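Local coordinates for protein endo-beta-1,4-glucanase (cellulase B) (PDB 4V2X) that hydrolyses beta-glucans such as xyloglucan and beta-1,3-1,4-glucans, using a family 5 catalytic module joined to an Ig-like module and a family 46 carbohydrate-binding module, at residues L218-F223 and D260-P265; G335-F340 and Q374-M379; R387-E392 and H414-T419; Q489-N494 and G578-G583; F495-S500 and M543-A548. All blocks are in the same frame, centred on the assembly; numbering follows the deposited sequence. Where two conformers were deposited one is given.

In the fold
Interactions 1 and 2 join helices on the outside of the catalytic (beta/alpha)8 barrel, their centres about 38 Å apart. Both are buried and largely apolar, but interaction 1 adds a lysine hydrogen bond whose ammonium also salt-bridges a calcium-site aspartate and the second subunit. Interaction 3 touches interaction 2 through Lys339 NZ, 2.9 Å from Ala391 O; it is rich in polar side-chain bonds, as suits a junction between barrel and Ig-like module. Interactions 4 and 5 share one antiparallel sheet of the carbohydrate-binding module through adjacent strands 484-491 and 495-500. Backbone hydrogen bonds dominate both, yet interaction 4 is partly exposed and edged with polar side chains, whereas interaction 5 turns one face into an apolar core.

Interaction 1 (L218-F223 and D260-P265); sequences LNTVFF and DKLDDP
Lys261 NZ gives a hydrogen bond of 2.7 Å to Thr220 OG1, the one polar bond between 218-223 and 260-265. The same ammonium forms salt bridges with Asp216 and with Asp217 of the second subunit. Asp216 and Asp217 of this chain bind calcium, and Thr220 OG1 is also bonded to the backbone oxygen of Asp216. A bend at the third torsion of Lys261 (75°) brings its end across Thr220 at about a right angle.

Beside this polar cluster, the Phe223 ring lies against Leu262, whose CB sits 4.1 Å from the ring centroid, almost on the normal, in a CH-pi contact. Leu262 CD2 meets the same ring at CD2 of Phe223, 3.7 Å away. Past Asp263, which leaves the helix with positive phi, Asp264 reaches the ring's edge: its CB is 3.5 Å from Phe223 CE1, with ring and carboxylate planes 82° apart. An alanine in place of Phe223 would probably leave Leu262 without its aromatic cover and Asp264 without the edge it packs on. The Asp264 carboxylate itself is held by Arg227 and Asn266. Apolar packing thus joins two barrel helices, while Lys261 links them to the calcium-binding aspartates of helix 209-227 and the second subunit.

Interaction 2 (G335-F340 and Q374-M379); sequences GEKLKF and QELFDM
Helices 335-340 and 374-379 run side by side in nearly the same direction, their axes 9.8 Å apart at a crossing angle of -22°, with Leu338 CA and Leu376 CA 6.2 Å apart. Leu338 carries the contact: its two methyls meet different parts of the partner helix. CD1 meets the aliphatic stem and carboxyl carbon of Glu375, with Leu338 CD1 to Glu375 CD at 3.6 Å, the two side chains crossing at about a right angle. Glu375 is extended beyond CG, which stretches its stem past that methyl, and Gln334 holds OE1 by a hydrogen bond. The other methyl, Leu338 CD2, drops onto the backbone of the neighbour, 3.7 Å from Leu376 CA. It is flanked by Met379 CB at 4.0 Å and, more distantly, by Leu376 CD1.

Met379 packs one turn further along helix 374-385. Its CG lies 3.7 Å from Leu338 O, and bends at the second and third torsions (57° and 92°) fold the thioether back until CE nears Leu338 CB. Leu376 CD1 also meets the stem of Lys337, 4.3 Å from its CD; the amine of Lys337 is bonded to Gln334 and Thr329. No hydrogen bond links the two segments, and the join rests on van der Waals contact.

In the (beta/alpha)8 barrel, helix 334-350 connects the seventh and eighth strands, and helix 374-385 follows the eighth. Beyond them, Trp473 of strand 473-480 packs on Leu338, and Val390 of strand 390-391 on Met379.

Interaction 3 (R387-E392 and H414-T419); sequences RSSVAE and HGNELT
The guanidinium of Arg387 lies flat on one face of the His414 imidazole, planes 14° apart and centres 3.6 Å from each other. Within this stack the guanidinium is centred over His414 CD2, while its NH2 stands over the rim of the ring. A bend at the third torsion of Arg387 (71°) folds the chain back over the ring, and Glu342 grips NH2 in a salt bridge. At the ring's edge, His414 ND1 donates a 2.8 Å hydrogen bond to Ser388 O, nearly straight and close to the imidazole plane. That bond, with the stack, holds the ring's rotation. Val390 CG2 approaches His414 CE1 obliquely at 3.6 Å. The cationic guanidinium stacked on its face would probably disfavour a second proton on the ring, although Glu342 offsets its charge.

Asn416 carries the second half of the contact. Its ND2 points one hydrogen at Arg387 O, 3.1 Å away, and the other at Ser389 OG, also 3.1 Å away, so both N-H bonds of the amide are used. It meets the Arg387 carbonyl from well above its plane. A water donates to that oxygen as well and to Asn416 OD1 at 2.9 Å, bridging the two. Ser389 OG is bonded besides to Leu413 O.

Segment 387-392 leads from the last barrel helix into the first strand of the Ig-like module, which pairs with strand 407-412. The linker is thus bonded to the loop between strands 407-412 and 418-423, and through Glu342 to barrel helix 334-350, at the junction of catalytic and Ig-like modules.

Interaction 4 (Q489-N494 and G578-G583); sequences QGHVSN and GNQVTG
Gly490 and Val581 form an antiparallel hydrogen-bonded pair, with Gly490 N to Val581 O and Val581 N to Gly490 O both 2.8 Å. It joins the first and last strands in the sequence of the carbohydrate-binding module, 484-491 and 580-585, neighbours inside its antiparallel sheet. The strands cross at 151°, and a third backbone bond, from Val492 N to Asn579 O at 2.9 Å, extends the pairing into the type I turn of His491 to Asn494. Gln489 and His491 lie opposite Thr582 and Gln580 in non-hydrogen-bonded pairs.

On the face bearing these four side chains, Thr582 OG1 donates to Gln489 OE1 at 3.0 Å. The hydroxyl comes in from above the amide carbonyl, 61° out of its plane, as the bent Gln489 chain leans across. A valine in place of Thr582 would probably leave Gln489 OE1 without this donor and its amide freer to turn. Near the turn, His491 ND1 and Ser493 OG share a hydrogen bond that steadies the imidazole; its NE2 then lies 3.4 Å from Asn579 CB, the two side chains running alongside each other.

Val581 points to the opposite face, where Phe550 of helix 547-551 packs on it and on Val492. The two valines cross at about a right angle, methyl to methyl, with Val492 CG1 3.7 Å from Val581 CG2. The other methyl, Val492 CG2, rests 3.6 Å from Asn579 OD1.

Interaction 5 (F495-S500 and M543-A548); sequences FSIPAS and MKLTEA
Backbone bonds set the register of strands 495-500 and 543-545, which run antiparallel at 159°. Ile497 and Met543 are a hydrogen-bonded pair, Ile497 N to Met543 O at 2.7 Å and Met543 N to Ile497 O at 2.8 Å. One step along, Ser496 faces Lys544 in a non-hydrogen-bonded pair, and Ser496 CA makes a C-H...O contact with Met543 O. Leu545 N donates to Phe495 O at 3.1 Å.

A water bridges the end of the pairing: it accepts from Phe495 N and donates to Leu545 O, 2.6 Å away. Ser496 OG bonds to Glu542 on the face it shares with Lys544.

Apolar contacts occupy the other face. Phe495 and Leu545 lie side by side, pointing the same way, and the ring's CD2 meets Leu545 CD1 at 3.8 Å. Phe495 CG stands anti to the backbone N (chi1 -170°), which sends the ring alongside the leucine. Ile497 packs by its branch point, CB to Met543 CB at 4.0 Å, and its CD1 lies 4.2 Å from Leu545 CD1; Ala499 CB meets Met543 CB at 4.3 Å. The Met543 chain, bent at its second and third torsions, leads away from this strand to Phe501, Leu506 and Phe562.

The sheet is therefore two-sided here: a polar face with Ser496 and Lys544, the lysine modelled in two conformers, opposite one of hydrocarbon, which meets strands 506-513 and 556-564 in the module's core.

Interaction 1 (L218-F223 and D260-P265)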
# COMPACT_ATOMS: atom_id res chain seq x y z
N LEU A 218 5.84 9.49 4.13
CA LEU A 218 6.70 10.67 4.01
C LEU A 218 6.22 11.61 2.92
O LEU A 218 6.16 12.81 3.10
CB LEU A 218 8.15 10.28 3.72
CG LEU A 218 8.94 9.59 4.82
CD1 LEU A 218 10.28 9.15 4.26
CD2 LEU A 218 9.15 10.51 6.02
N ASN A 219 5.88 11.04 1.77
CA ASN A 219 5.37 11.84 0.67
C ASN A 219 4.05 12.52 1.03
O ASN A 219 3.79 13.65 0.63
CB ASN A 219 5.19 10.97 -0.59
CG ASN A 219 6.50 10.71 -1.31
OD1 ASN A 219 7.44 11.50 -1.22
ND2 ASN A 219 6.57 9.62 -2.06
N THR A 220 3.23 11.82 1.81
CA THR A 220 1.89 12.28 2.14
C THR A 220 1.91 13.39 3.19
O THR A 220 1.21 14.39 3.05
CB THR A 220 1.04 11.10 2.63
OG1 THR A 220 0.93 10.15 1.57
CG2 THR A 220 -0.36 11.53 3.06
N VAL A 221 2.71 13.21 4.23
CA VAL A 221 2.83 14.24 5.25
C VAL A 221 3.46 15.52 4.69
O VAL A 221 3.10 16.62 5.06
CB VAL A 221 3.58 13.73 6.50
CG1 VAL A 221 5.03 13.40 6.20
CG2 VAL A 221 3.46 14.75 7.63
N PHE A 222 4.42 15.35 3.78
CA PHE A 222 5.03 16.48 3.07
C PHE A 222 3.95 17.25 2.31
O PHE A 222 3.84 18.47 2.44
CB PHE A 222 6.14 15.93 2.17
CG PHE A 222 6.53 16.81 1.02
CD1 PHE A 222 7.39 17.88 1.21
CD2 PHE A 222 6.11 16.52 -0.26
CE1 PHE A 222 7.79 18.67 0.15
CE2 PHE A 222 6.50 17.30 -1.33
CZ PHE A 222 7.35 18.38 -1.13
N PHE A 223 3.13 16.53 1.56
CA PHE A 223 2.02 17.13 0.83
C PHE A 223 1.09 17.91 1.77
O PHE A 223 0.80 19.09 1.52
CB PHE A 223 1.24 16.04 0.08
CG PHE A 223 -0.02 16.52 -0.57
CD1 PHE A 223 -0.01 16.99 -1.87
CD2 PHE A 223 -1.23 16.46 0.12
CE1 PHE A 223 -1.17 17.41 -2.48
CE2 PHE A 223 -2.40 16.89 -0.49
CZ PHE A 223 -2.37 17.36 -1.78
N ASP A 260 -2.01 9.42 -7.03
CA ASP A 260 -3.45 9.27 -7.32
C ASP A 260 -4.29 9.60 -6.07
O ASP A 260 -5.29 10.32 -6.15
CB ASP A 260 -3.73 7.84 -7.80
CG ASP A 260 -5.14 7.66 -8.34
OD1 ASP A 260 -5.68 8.58 -8.96
OD2 ASP A 260 -5.70 6.56 -8.15
N LYS A 261 -3.85 9.06 -4.94
CA LYS A 261 -4.50 9.26 -3.65
C LYS A 261 -4.62 10.73 -3.25
O LYS A 261 -5.65 11.17 -2.72
CB LYS A 261 -3.70 8.52 -2.58
CG LYS A 261 -4.22 8.67 -1.16
CD LYS A 261 -3.23 8.11 -0.16
CE LYS A 261 -2.03 9.02 0.05
NZ LYS A 261 -1.17 8.51 1.15
N LEU A 262 -3.56 11.49 -3.50
CA LEU A 262 -3.48 12.87 -3.02
C LEU A 262 -4.42 13.81 -3.76
O LEU A 262 -4.70 14.90 -3.27
CB LEU A 262 -2.04 13.37 -3.07
CG LEU A 262 -1.11 12.61 -2.11
CD1 LEU A 262 0.34 12.98 -2.35
CD2 LEU A 262 -1.48 12.85 -0.65
N ASP A 263 -4.89 13.39 -4.94
CA ASP A 263 -6.00 14.06 -5.63
C ASP A 263 -5.70 15.55 -5.82
O ASP A 263 -6.50 16.41 -5.47
CB ASP A 263 -7.28 13.85 -4.82
CG ASP A 263 -8.54 14.21 -5.58
OD1 ASP A 263 -8.57 14.09 -6.82
OD2 ASP A 263 -9.51 14.62 -4.93
N ASP A 264 -4.53 15.82 -6.39
CA ASP A 264 -4.00 17.17 -6.54
C ASP A 264 -3.46 17.31 -7.96
O ASP A 264 -2.81 16.39 -8.45
CB ASP A 264 -2.86 17.40 -5.55
CG ASP A 264 -2.32 18.81 -5.59
OD1 ASP A 264 -2.85 19.67 -4.85
OD2 ASP A 264 -1.34 19.06 -6.33
N PRO A 265 -3.72 18.45 -8.61
CA PRO A 265 -3.32 18.62 -10.01
C PRO A 265 -1.87 19.06 -10.26
O PRO A 265 -1.45 19.13 -11.42
CB PRO A 265 -4.29 19.71 -10.50
CG PRO A 265 -4.52 20.56 -9.29
CD PRO A 265 -4.48 19.62 -8.12

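Interaction 2 (G335-F340 and Q374-M379)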
# COMPACT_ATOMS: atom_id res chain seq x y z
N GLY A 335 34.02 8.38 -26.91
CA GLY A 335 33.01 8.19 -27.94
C GLY A 335 31.78 7.48 -27.42
O GLY A 335 30.65 7.84 -27.74
N GLU A 336 32.01 6.47 -26.59
CA GLU A 336 30.91 5.69 -26.02
C GLU A 336 30.11 6.54 -25.03
O GLU A 336 28.89 6.43 -24.95
CB GLU A 336 31.46 4.41 -25.38
CG GLU A 336 32.30 3.57 -26.34
CD GLU A 336 31.53 3.16 -27.60
OE1 GLU A 336 30.40 2.63 -27.47
OE2 GLU A 336 32.06 3.35 -28.72
N LYS A 337 30.80 7.39 -24.29
CA LYS A 337 30.17 8.35 -23.39
C LYS A 337 29.25 9.27 -24.16
O LYS A 337 28.10 9.50 -23.76
CB LYS A 337 31.26 9.16 -22.68
CG LYS A 337 30.75 10.21 -21.71
CD LYS A 337 31.82 11.25 -21.40
CE LYS A 337 33.06 10.63 -20.79
NZ LYS A 337 34.09 11.67 -20.52
N LEU A 338 29.74 9.79 -25.28
CA LEU A 338 28.95 10.71 -26.10
C LEU A 338 27.71 10.03 -26.64
O LEU A 338 26.63 10.61 -26.63
CB LEU A 338 29.79 11.27 -27.25
CG LEU A 338 30.97 12.15 -26.85
CD1 LEU A 338 31.77 12.50 -28.09
CD2 LEU A 338 30.53 13.40 -26.12
N LYS A 339 27.85 8.79 -27.09
CA LYS A 339 26.71 8.06 -27.65
C LYS A 339 25.66 7.76 -26.58
O LYS A 339 24.48 7.83 -26.86
CB LYS A 339 27.15 6.79 -28.37
CG LYS A 339 27.88 7.10 -29.67
CD LYS A 339 28.33 5.85 -30.40
CE LYS A 339 29.55 5.23 -29.74
NZ LYS A 339 30.11 4.13 -30.56
N PHE A 340 26.10 7.45 -25.35
CA PHE A 340 25.18 7.28 -24.23
C PHE A 340 24.31 8.53 -24.04
O PHE A 340 23.07 8.42 -23.97
CB PHE A 340 25.92 6.97 -22.92
CG PHE A 340 25.03 6.95 -21.70
CD1 PHE A 340 24.31 5.80 -21.36
CD2 PHE A 340 24.88 8.07 -20.91
CE1 PHE A 340 23.47 5.80 -20.27
CE2 PHE A 340 24.03 8.07 -19.81
CZ PHE A 340 23.34 6.92 -19.48
N GLN A 374 34.18 20.12 -23.43
CA GLN A 374 33.33 20.85 -24.37
C GLN A 374 32.62 19.90 -25.32
O GLN A 374 31.50 20.18 -25.74
CB GLN A 374 34.15 21.85 -25.18
CG GLN A 374 33.30 22.83 -25.98
CD GLN A 374 32.47 23.73 -25.09
OE1 GLN A 374 32.97 24.29 -24.12
NE2 GLN A 374 31.19 23.89 -25.42
N GLU A 375 33.27 18.80 -25.67
CA GLU A 375 32.67 17.80 -26.56
C GLU A 375 31.41 17.21 -25.93
O GLU A 375 30.38 17.06 -26.60
CB GLU A 375 33.69 16.71 -26.86
CG GLU A 375 33.37 15.85 -28.06
CD GLU A 375 34.46 14.83 -28.34
OE1 GLU A 375 35.15 14.43 -27.39
OE2 GLU A 375 34.61 14.42 -29.52
N LEU A 376 31.47 16.91 -24.65
CA LEU A 376 30.30 16.38 -23.96
C LEU A 376 29.19 17.42 -23.92
O LEU A 376 28.03 17.10 -24.20
CB LEU A 376 30.65 15.93 -22.54
CG LEU A 376 29.47 15.40 -21.71
CD1 LEU A 376 28.85 14.17 -22.36
CD2 LEU A 376 29.95 15.11 -20.29
N PHE A 377 29.53 18.66 -23.55
CA PHE A 377 28.51 19.69 -23.52
C PHE A 377 27.88 19.91 -24.89
O PHE A 377 26.66 20.01 -25.00
CB PHE A 377 29.00 21.02 -22.98
CG PHE A 377 27.92 22.05 -22.97
CD1 PHE A 377 26.86 21.94 -22.07
CD2 PHE A 377 27.89 23.07 -23.91
CE1 PHE A 377 25.83 22.85 -22.09
CE2 PHE A 377 26.86 23.99 -23.93
CZ PHE A 377 25.83 23.88 -23.01
N ASP A 378 28.71 19.99 -25.93
CA ASP A 378 28.22 20.20 -27.29
C ASP A 378 27.24 19.10 -27.69
O ASP A 378 26.24 19.37 -28.34
CB ASP A 378 29.37 20.26 -28.30
CG ASP A 378 30.16 21.57 -28.24
OD1 ASP A 378 29.76 22.50 -27.51
OD2 ASP A 378 31.19 21.65 -28.93
N MET A 379 27.51 17.87 -27.27
CA MET A 379 26.62 16.75 -27.57
C MET A 379 25.31 16.91 -26.81
O MET A 379 24.24 16.71 -27.38
CB MET A 379 27.28 15.42 -27.24
CG MET A 379 26.41 14.21 -27.55
SD MET A 379 25.88 14.12 -29.28
CE MET A 379 27.19 13.12 -29.98

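Interaction 3 (R387-E392 and H414-T419)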
# COMPACT_ATOMS: atom_id res chain seq x y z
N ARG A 387 18.70 14.82 -32.85
CA ARG A 387 19.71 13.77 -32.83
C ARG A 387 20.98 14.18 -33.55
O ARG A 387 20.96 14.95 -34.51
CB ARG A 387 19.18 12.48 -33.46
CG ARG A 387 17.96 11.93 -32.73
CD ARG A 387 17.89 10.41 -32.86
NE ARG A 387 18.93 9.74 -32.09
CZ ARG A 387 19.00 8.42 -31.91
NH1 ARG A 387 18.09 7.60 -32.45
NH2 ARG A 387 19.98 7.90 -31.18
N SER A 388 22.09 13.66 -33.05
CA SER A 388 23.38 13.82 -33.70
C SER A 388 23.84 12.49 -34.28
O SER A 388 23.57 11.41 -33.72
CB SER A 388 24.42 14.33 -32.71
OG SER A 388 24.11 15.63 -32.24
N SER A 389 24.55 12.57 -35.39
CA SER A 389 25.12 11.40 -36.02
C SER A 389 26.35 11.01 -35.22
O SER A 389 27.10 11.87 -34.75
CB SER A 389 25.52 11.72 -37.45
OG SER A 389 24.39 12.21 -38.16
N VAL A 390 26.55 9.71 -35.07
CA VAL A 390 27.67 9.18 -34.31
C VAL A 390 28.35 8.09 -35.13
O VAL A 390 27.96 7.84 -36.27
CB VAL A 390 27.21 8.65 -32.93
CG1 VAL A 390 26.58 9.78 -32.12
CG2 VAL A 390 26.22 7.50 -33.07
N ALA A 391 29.37 7.46 -34.57
CA ALA A 391 30.10 6.43 -35.29
C ALA A 391 30.53 5.30 -34.37
O ALA A 391 30.43 5.42 -33.14
CB ALA A 391 31.31 7.04 -35.99
N GLU A 392 30.97 4.21 -34.97
CA GLU A 392 31.42 3.04 -34.21
C GLU A 392 32.45 3.40 -33.14
O GLU A 392 32.47 2.80 -32.06
CB GLU A 392 31.97 1.96 -35.15
CG GLU A 392 33.20 2.36 -35.94
CD GLU A 392 33.72 1.23 -36.80
OE1 GLU A 392 33.17 1.02 -37.90
OE2 GLU A 392 34.68 0.56 -36.38
N HIS A 414 21.37 8.64 -37.83
CA HIS A 414 20.27 9.11 -36.98
C HIS A 414 19.42 10.15 -37.71
O HIS A 414 18.96 11.13 -37.11
CB HIS A 414 20.79 9.68 -35.65
CG HIS A 414 21.36 8.65 -34.72
ND1 HIS A 414 22.34 8.95 -33.79
CD2 HIS A 414 21.10 7.33 -34.58
CE1 HIS A 414 22.65 7.85 -33.12
NE2 HIS A 414 21.92 6.86 -33.58
N GLY A 415 19.22 9.95 -39.01
CA GLY A 415 18.37 10.84 -39.81
C GLY A 415 19.04 12.06 -40.41
O GLY A 415 18.39 12.85 -41.09
N ASN A 416 20.35 12.22 -40.17
CA ASN A 416 21.09 13.35 -40.72
C ASN A 416 21.85 12.97 -41.97
O ASN A 416 21.91 11.80 -42.34
CB ASN A 416 22.06 13.90 -39.69
CG ASN A 416 21.39 14.26 -38.38
OD1 ASN A 416 20.25 14.72 -38.36
ND2 ASN A 416 22.09 14.04 -37.28
N GLU A 417 22.42 13.98 -42.62
CA GLU A 417 23.25 13.77 -43.79
C GLU A 417 24.65 14.30 -43.50
O GLU A 417 24.81 15.32 -42.83
CB GLU A 417 22.66 14.48 -45.01
CG GLU A 417 21.20 14.15 -45.30
CD GLU A 417 20.97 12.73 -45.80
OE1 GLU A 417 21.96 12.02 -46.12
OE2 GLU A 417 19.80 12.31 -45.87
N LEU A 418 25.66 13.61 -44.01
CA LEU A 418 27.04 14.08 -43.94
C LEU A 418 27.20 15.25 -44.91
O LEU A 418 26.89 15.12 -46.09
CB LEU A 418 28.00 12.95 -44.33
CG LEU A 418 29.50 13.28 -44.28
CD1 LEU A 418 29.98 13.32 -42.84
CD2 LEU A 418 30.29 12.26 -45.09
N THR A 419 27.65 16.40 -44.42
CA THR A 419 27.83 17.58 -45.26
C THR A 419 29.29 17.83 -45.63
O THR A 419 29.57 18.52 -46.61
CB THR A 419 27.25 18.85 -44.61
OG1 THR A 419 27.81 19.03 -43.31
CG2 THR A 419 25.74 18.72 -44.49
O HOH W 1 18.95 15.75 -36.04

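Interaction 4 (Q489-N494 and G578-G583)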
# COMPACT_ATOMS: atom_id res chain seq x y z
N GLN A 489 58.51 -6.09 -8.99
CA GLN A 489 58.17 -6.63 -7.69
C GLN A 489 57.75 -5.47 -6.81
O GLN A 489 58.35 -4.39 -6.87
CB GLN A 489 59.36 -7.40 -7.10
CG GLN A 489 59.01 -8.29 -5.92
CD GLN A 489 59.89 -9.54 -5.82
OE1 GLN A 489 59.93 -10.36 -6.75
NE2 GLN A 489 60.57 -9.71 -4.69
N GLY A 490 56.70 -5.67 -6.02
CA GLY A 490 56.14 -4.59 -5.21
C GLY A 490 55.22 -5.05 -4.09
O GLY A 490 55.14 -6.23 -3.79
N HIS A 491 54.55 -4.07 -3.49
CA HIS A 491 53.69 -4.28 -2.33
C HIS A 491 52.24 -3.97 -2.73
O HIS A 491 52.00 -3.13 -3.59
CB HIS A 491 54.16 -3.34 -1.21
CG HIS A 491 53.46 -3.53 0.10
ND1 HIS A 491 52.42 -2.72 0.50
CD2 HIS A 491 53.66 -4.40 1.11
CE1 HIS A 491 52.00 -3.10 1.70
NE2 HIS A 491 52.74 -4.12 2.09
N VAL A 492 51.28 -4.65 -2.10
CA VAL A 492 49.86 -4.49 -2.46
C VAL A 492 49.31 -3.07 -2.31
O VAL A 492 48.32 -2.72 -2.95
CB VAL A 492 48.94 -5.45 -1.68
CG1 VAL A 492 49.22 -6.90 -2.06
CG2 VAL A 492 49.03 -5.23 -0.18
N SER A 493 49.91 -2.28 -1.43
CA SER A 493 49.45 -0.92 -1.18
C SER A 493 49.85 0.08 -2.26
O SER A 493 49.27 1.15 -2.34
CB SER A 493 49.96 -0.42 0.18
OG SER A 493 51.35 -0.14 0.12
N ASN A 494 50.84 -0.27 -3.08
CA ASN A 494 51.38 0.66 -4.05
C ASN A 494 52.02 -0.07 -5.22
O ASN A 494 53.18 0.15 -5.55
CB ASN A 494 52.40 1.57 -3.35
CG ASN A 494 52.94 2.65 -4.25
OD1 ASN A 494 52.21 3.24 -5.05
ND2 ASN A 494 54.24 2.93 -4.12
N GLY A 578 51.37 -13.06 0.36
CA GLY A 578 51.08 -12.07 1.40
C GLY A 578 50.86 -10.70 0.79
O GLY A 578 50.14 -10.56 -0.20
N ASN A 579 51.50 -9.68 1.36
CA ASN A 579 51.40 -8.33 0.83
C ASN A 579 52.40 -8.04 -0.29
O ASN A 579 52.44 -6.92 -0.81
CB ASN A 579 51.57 -7.31 1.96
CG ASN A 579 50.42 -7.34 2.94
OD1 ASN A 579 49.28 -7.58 2.58
ND2 ASN A 579 50.72 -7.07 4.21
N GLN A 580 53.20 -9.03 -0.66
CA GLN A 580 54.20 -8.88 -1.71
C GLN A 580 53.69 -9.45 -3.03
O GLN A 580 53.08 -10.53 -3.08
CB GLN A 580 55.51 -9.57 -1.31
CG GLN A 580 56.11 -9.06 0.00
CD GLN A 580 56.40 -7.56 0.02
OE1 GLN A 580 56.77 -6.97 -1.00
NE2 GLN A 580 56.25 -6.94 1.18
N VAL A 581 53.97 -8.73 -4.11
CA VAL A 581 53.49 -9.08 -5.43
C VAL A 581 54.65 -9.06 -6.41
O VAL A 581 55.39 -8.08 -6.49
CB VAL A 581 52.39 -8.11 -5.89
CG1 VAL A 581 51.83 -8.54 -7.25
CG2 VAL A 581 51.29 -8.02 -4.85
N THR A 582 54.79 -10.16 -7.14
CA THR A 582 55.74 -10.26 -8.23
C THR A 582 54.96 -10.18 -9.53
O THR A 582 53.97 -10.87 -9.71
CB THR A 582 56.50 -11.60 -8.17
OG1 THR A 582 57.26 -11.65 -6.95
CG2 THR A 582 57.44 -11.77 -9.36
N GLY A 583 55.42 -9.31 -10.42
CA GLY A 583 54.86 -9.16 -11.76
C GLY A 583 55.82 -9.73 -12.79
O GLY A 583 57.03 -9.49 -12.72

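Interaction 5 (F495-S500 and M543-A548)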
# COMPACT_ATOMS: atom_id res chain seq x y z
N PHE A 495 51.25 -0.96 -5.85
CA PHE A 495 51.78 -1.80 -6.92
C PHE A 495 51.57 -1.16 -8.29
O PHE A 495 50.43 -0.96 -8.72
CB PHE A 495 51.13 -3.18 -6.90
CG PHE A 495 51.80 -4.15 -7.83
CD1 PHE A 495 52.96 -4.79 -7.46
CD2 PHE A 495 51.27 -4.41 -9.09
CE1 PHE A 495 53.59 -5.68 -8.31
CE2 PHE A 495 51.88 -5.31 -9.95
CZ PHE A 495 53.05 -5.94 -9.56
N SER A 496 52.67 -0.88 -8.98
CA SER A 496 52.65 -0.30 -10.32
C SER A 496 53.46 -1.17 -11.28
O SER A 496 54.61 -1.49 -10.99
CB SER A 496 53.25 1.11 -10.32
OG SER A 496 52.38 2.03 -9.69
N ILE A 497 52.85 -1.55 -12.40
CA ILE A 497 53.57 -2.23 -13.47
C ILE A 497 54.18 -1.16 -14.39
O ILE A 497 53.45 -0.31 -14.92
CB ILE A 497 52.63 -3.14 -14.29
CG1 ILE A 497 51.99 -4.20 -13.38
CG2 ILE A 497 53.39 -3.82 -15.42
CD1 ILE A 497 50.81 -4.92 -14.00
N PRO A 498 55.51 -1.17 -14.57
CA PRO A 498 56.06 -0.24 -15.56
C PRO A 498 55.48 -0.55 -16.93
O PRO A 498 55.49 -1.71 -17.36
CB PRO A 498 57.57 -0.51 -15.52
CG PRO A 498 57.81 -1.20 -14.21
CD PRO A 498 56.56 -1.96 -13.91
N ALA A 499 54.96 0.47 -17.60
CA ALA A 499 54.18 0.28 -18.81
C ALA A 499 54.50 1.31 -19.88
O ALA A 499 54.43 2.51 -19.64
CB ALA A 499 52.70 0.32 -18.49
N SER A 500 54.85 0.82 -21.07
CA SER A 500 54.98 1.66 -22.24
C SER A 500 53.68 1.56 -23.01
O SER A 500 53.46 0.59 -23.74
CB SER A 500 56.13 1.18 -23.11
OG SER A 500 57.36 1.22 -22.40
N MET A 543 51.05 1.07 -14.96
CA MET A 543 49.74 0.45 -14.80
C MET A 543 49.56 0.13 -13.33
O MET A 543 50.28 -0.70 -12.78
CB MET A 543 49.66 -0.83 -15.63
CG MET A 543 48.27 -1.41 -15.73
SD MET A 543 47.28 -0.44 -16.86
CE MET A 543 47.97 -0.94 -18.44
N LYS A 544 48.60 0.80 -12.70
CA LYS A 544 48.35 0.65 -11.26
C LYS A 544 47.35 -0.47 -11.01
O LYS A 544 46.31 -0.52 -11.66
CB LYS A 544 47.80 1.96 -10.69
CG LYS A 544 47.65 2.00 -9.18
CD LYS A 544 48.86 1.38 -8.49
CE LYS A 544 49.30 2.14 -7.26
NZ LYS A 544 48.45 1.86 -6.07
N LEU A 545 47.67 -1.35 -10.07
CA LEU A 545 46.72 -2.34 -9.56
C LEU A 545 46.48 -1.91 -8.13
O LEU A 545 47.44 -1.80 -7.36
CB LEU A 545 47.28 -3.77 -9.59
CG LEU A 545 47.72 -4.32 -10.95
CD1 LEU A 545 48.13 -5.77 -10.82
CD2 LEU A 545 46.63 -4.17 -11.99
N THR A 546 45.23 -1.67 -7.77
CA THR A 546 44.93 -1.01 -6.49
C THR A 546 44.97 -1.95 -5.30
O THR A 546 44.86 -3.17 -5.43
CB THR A 546 43.55 -0.34 -6.51
OG1 THR A 546 42.55 -1.35 -6.62
CG2 THR A 546 43.43 0.65 -7.67
N GLU A 547 45.07 -1.36 -4.12
CA GLU A 547 44.97 -2.14 -2.89
C GLU A 547 43.60 -2.83 -2.78
O GLU A 547 43.50 -3.95 -2.29
CB GLU A 547 45.23 -1.27 -1.66
CG GLU A 547 45.39 -2.11 -0.40
CD GLU A 547 45.96 -1.35 0.78
OE1 GLU A 547 46.59 -0.28 0.58
OE2 GLU A 547 45.78 -1.83 1.92
N ALA A 548 42.56 -2.16 -3.26
CA ALA A 548 41.21 -2.74 -3.24
C ALA A 548 41.13 -4.00 -4.10
O ALA A 548 40.42 -4.95 -3.76
CB ALA A 548 40.19 -1.73 -3.72
O HOH W 2 48.38 -0.91 -5.05